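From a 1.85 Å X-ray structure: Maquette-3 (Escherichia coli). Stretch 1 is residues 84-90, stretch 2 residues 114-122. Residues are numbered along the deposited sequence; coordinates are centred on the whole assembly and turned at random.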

# COMPACT_ATOMS: atom_id res chain seq x y z
N GLN A 84 -10.71 1.97 8.88
CA GLN A 84 -11.91 2.65 9.44
C GLN A 84 -13.11 2.41 8.52
O GLN A 84 -14.18 2.05 9.03
CB GLN A 84 -11.62 4.14 9.65
CG GLN A 84 -10.67 4.40 10.81
CD GLN A 84 -10.04 5.78 10.79
OE1 GLN A 84 -10.28 6.59 9.89
NE2 GLN A 84 -9.21 6.05 11.78
N LEU A 85 -12.94 2.59 7.21
CA LEU A 85 -14.01 2.35 6.20
C LEU A 85 -14.41 0.87 6.20
O LEU A 85 -15.61 0.59 6.05
CB LEU A 85 -13.52 2.79 4.81
CG LEU A 85 -13.33 4.29 4.62
CD1 LEU A 85 -12.62 4.57 3.31
CD2 LEU A 85 -14.66 5.03 4.67
N LEU A 86 -13.45 -0.03 6.38
CA LEU A 86 -13.70 -1.50 6.41
C LEU A 86 -14.62 -1.86 7.59
O LEU A 86 -15.50 -2.72 7.41
CB LEU A 86 -12.36 -2.24 6.48
CG LEU A 86 -12.45 -3.76 6.42
CD1 LEU A 86 -13.13 -4.23 5.14
CD2 LEU A 86 -11.06 -4.37 6.53
N GLN A 87 -14.43 -1.25 8.76
CA GLN A 87 -15.30 -1.53 9.94
C GLN A 87 -16.72 -1.02 9.65
O GLN A 87 -17.69 -1.71 10.04
CB GLN A 87 -14.73 -0.91 11.22
CG GLN A 87 -15.46 -1.37 12.48
CD GLN A 87 -15.63 -2.87 12.56
OE1 GLN A 87 -14.69 -3.64 12.35
NE2 GLN A 87 -16.85 -3.31 12.87
N GLU A 88 -16.86 0.13 8.97
CA GLU A 88 -18.18 0.71 8.59
C GLU A 88 -18.86 -0.21 7.56
O GLU A 88 -20.09 -0.39 7.63
CB GLU A 88 -18.01 2.12 8.03
CG GLU A 88 -17.48 3.11 9.05
CD GLU A 88 -17.45 4.56 8.59
OE1 GLU A 88 -16.73 5.36 9.22
OE2 GLU A 88 -18.15 4.89 7.62
N LEU A 89 -18.08 -0.78 6.65
CA LEU A 89 -18.58 -1.76 5.65
C LEU A 89 -19.06 -3.02 6.38
O LEU A 89 -20.13 -3.53 6.02
CB LEU A 89 -17.47 -2.09 4.64
CG LEU A 89 -17.90 -3.00 3.49
CD1 LEU A 89 -18.89 -2.30 2.57
CD2 LEU A 89 -16.69 -3.48 2.70
N GLN A 90 -18.30 -3.49 7.38
CA GLN A 90 -18.69 -4.66 8.21
C GLN A 90 -20.06 -4.37 8.84
O GLN A 90 -20.95 -5.25 8.77
CB GLN A 90 -17.63 -4.97 9.27
CG GLN A 90 -17.84 -6.29 9.98
CD GLN A 90 -18.94 -6.23 11.01
OE1 GLN A 90 -19.14 -5.21 11.67
NE2 GLN A 90 -19.68 -7.32 11.15
N LEU A 114 -19.28 2.82 0.46
CA LEU A 114 -18.10 2.46 1.30
C LEU A 114 -17.11 1.64 0.47
O LEU A 114 -15.91 1.98 0.48
CB LEU A 114 -18.57 1.70 2.54
CG LEU A 114 -19.23 2.57 3.61
CD1 LEU A 114 -19.95 1.72 4.64
CD2 LEU A 114 -18.21 3.48 4.29
N ALA A 115 -17.58 0.61 -0.23
CA ALA A 115 -16.72 -0.29 -1.04
C ALA A 115 -16.01 0.51 -2.14
O ALA A 115 -14.83 0.21 -2.41
CB ALA A 115 -17.53 -1.43 -1.59
N GLN A 116 -16.69 1.51 -2.73
CA GLN A 116 -16.10 2.37 -3.80
C GLN A 116 -15.04 3.31 -3.20
O GLN A 116 -14.00 3.50 -3.85
CB GLN A 116 -17.19 3.17 -4.53
CG GLN A 116 -17.80 2.41 -5.69
CD GLN A 116 -16.81 2.13 -6.80
OE1 GLN A 116 -15.94 2.95 -7.10
NE2 GLN A 116 -16.93 0.97 -7.41
N LYS A 117 -15.29 3.87 -2.01
CA LYS A 117 -14.31 4.74 -1.30
C LYS A 117 -13.05 3.92 -1.04
O LYS A 117 -11.95 4.44 -1.30
CB LYS A 117 -14.91 5.31 -0.01
CG LYS A 117 -15.88 6.46 -0.21
CD LYS A 117 -16.40 7.04 1.09
CE LYS A 117 -17.47 8.09 0.89
NZ LYS A 117 -17.86 8.72 2.17
N ILE A 118 -13.20 2.69 -0.55
CA ILE A 118 -12.05 1.78 -0.25
C ILE A 118 -11.30 1.52 -1.57
O ILE A 118 -10.07 1.70 -1.58
CB ILE A 118 -12.51 0.48 0.44
CG1 ILE A 118 -13.08 0.76 1.84
CG2 ILE A 118 -11.38 -0.54 0.50
CD1 ILE A 118 -13.76 -0.42 2.48
N GLN A 119 -12.02 1.16 -2.63
CA GLN A 119 -11.43 0.91 -3.98
C GLN A 119 -10.61 2.12 -4.43
O GLN A 119 -9.47 1.92 -4.91
CB GLN A 119 -12.53 0.56 -4.99
CG GLN A 119 -12.03 0.43 -6.42
CD GLN A 119 -13.05 -0.20 -7.33
OE1 GLN A 119 -14.20 -0.45 -6.94
NE2 GLN A 119 -12.65 -0.46 -8.56
N GLN A 120 -11.15 3.34 -4.29
CA GLN A 120 -10.49 4.61 -4.70
C GLN A 120 -9.22 4.83 -3.87
O GLN A 120 -8.21 5.25 -4.47
CB GLN A 120 -11.47 5.78 -4.59
CG GLN A 120 -12.53 5.79 -5.69
CD GLN A 120 -13.64 6.79 -5.46
OE1 GLN A 120 -13.86 7.26 -4.35
NE2 GLN A 120 -14.36 7.10 -6.52
N LEU A 121 -9.25 4.55 -2.56
CA LEU A 121 -8.06 4.64 -1.67
C LEU A 121 -6.97 3.67 -2.15
O LEU A 121 -5.80 4.08 -2.18
CB LEU A 121 -8.45 4.31 -0.22
CG LEU A 121 -9.22 5.38 0.55
CD1 LEU A 121 -9.47 4.92 1.98
CD2 LEU A 121 -8.50 6.72 0.55
N LEU A 122 -7.34 2.44 -2.50
CA LEU A 122 -6.38 1.39 -2.94
C LEU A 122 -5.79 1.75 -4.30
O LEU A 122 -4.59 1.45 -4.52
CB LEU A 122 -7.09 0.03 -3.01
CG LEU A 122 -7.60 -0.53 -1.69
CD1 LEU A 122 -8.39 -1.81 -1.94
CD2 LEU A 122 -6.47 -0.78 -0.71

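Leu-85 has the largest covered area of any residue in this contact: it reaches across from its helix and sits as a knob in a hole lined by Leu-114, Lys-117, Ile-118 and Leu-121, and no hydrogen bond joins the two stretches. The pair is a compact example of knobs-into-holes packing, in which the side chain of one helix fills the space framed by four residues of its neighbour. Both stretches are helical throughout, and they run nearly antiparallel, at 157° between their N-to-C directions, with axes 9.6 Å apart at closest approach. The four residues of the hole are spaced 114, 117, 118 and 121, the three- and four-residue steps that bring side chains back to the same face of a helix.

The rotamer of Leu-85, m at chi1 and t at chi2, spreads its atoms over this socket. Its CB lies 3.6 Å from CG1 of Ile-118, its CD2 is 3.9 Å from CD2 of Leu-114, and its CD1 comes to 3.4 Å from CD1 of Leu-121, a tight methyl contact. The same CD1 is 4.1 Å from CB of Lys-117. Lysine suits that position because its aliphatic base can line the hole, while its extended chain carries NZ away from the apolar contact.

One turn along, Leu-89 supports the packing from a different angle. Its CA-to-CB bond points sideways, but with chi1 t and chi2 p its CD1 lies 4.0 Å from CB of Leu-114 and its CD2 lies 4.2 Å from CD1 of Ile-118. Here the backbones also draw near, with the CA atoms of Leu-89 and Leu-114 6.1 Å apart. CD1 of Leu-114 approaches the backbone N of Leu-89 at 3.7 Å, but that N already donates a hydrogen bond to O of Leu-85 at 2.9 Å, so the methyl covers a satisfied amide. Ala-115, with a single methyl beyond its backbone, packs beside Leu-89, CB to CD1 at 4.5 Å.

Glu-88 borders the cluster. Its OE2 is 3.6 Å from CD2 of Leu-114, a van der Waals contact, and a carboxylate is tolerable in this partly exposed position. Gln-84, Gln-87, Gln-116, Gln-119 and Gln-120 take no part, leaving the interface mainly to aliphatic groups, with the Glu-88 carboxylate at its border. In all, 403 Å² is buried, counting both sides, with Leu-85 and Leu-114 contributing most. The general lesson is that complementary shape can join two helices whose backbone hydrogen bonds are satisfied internally.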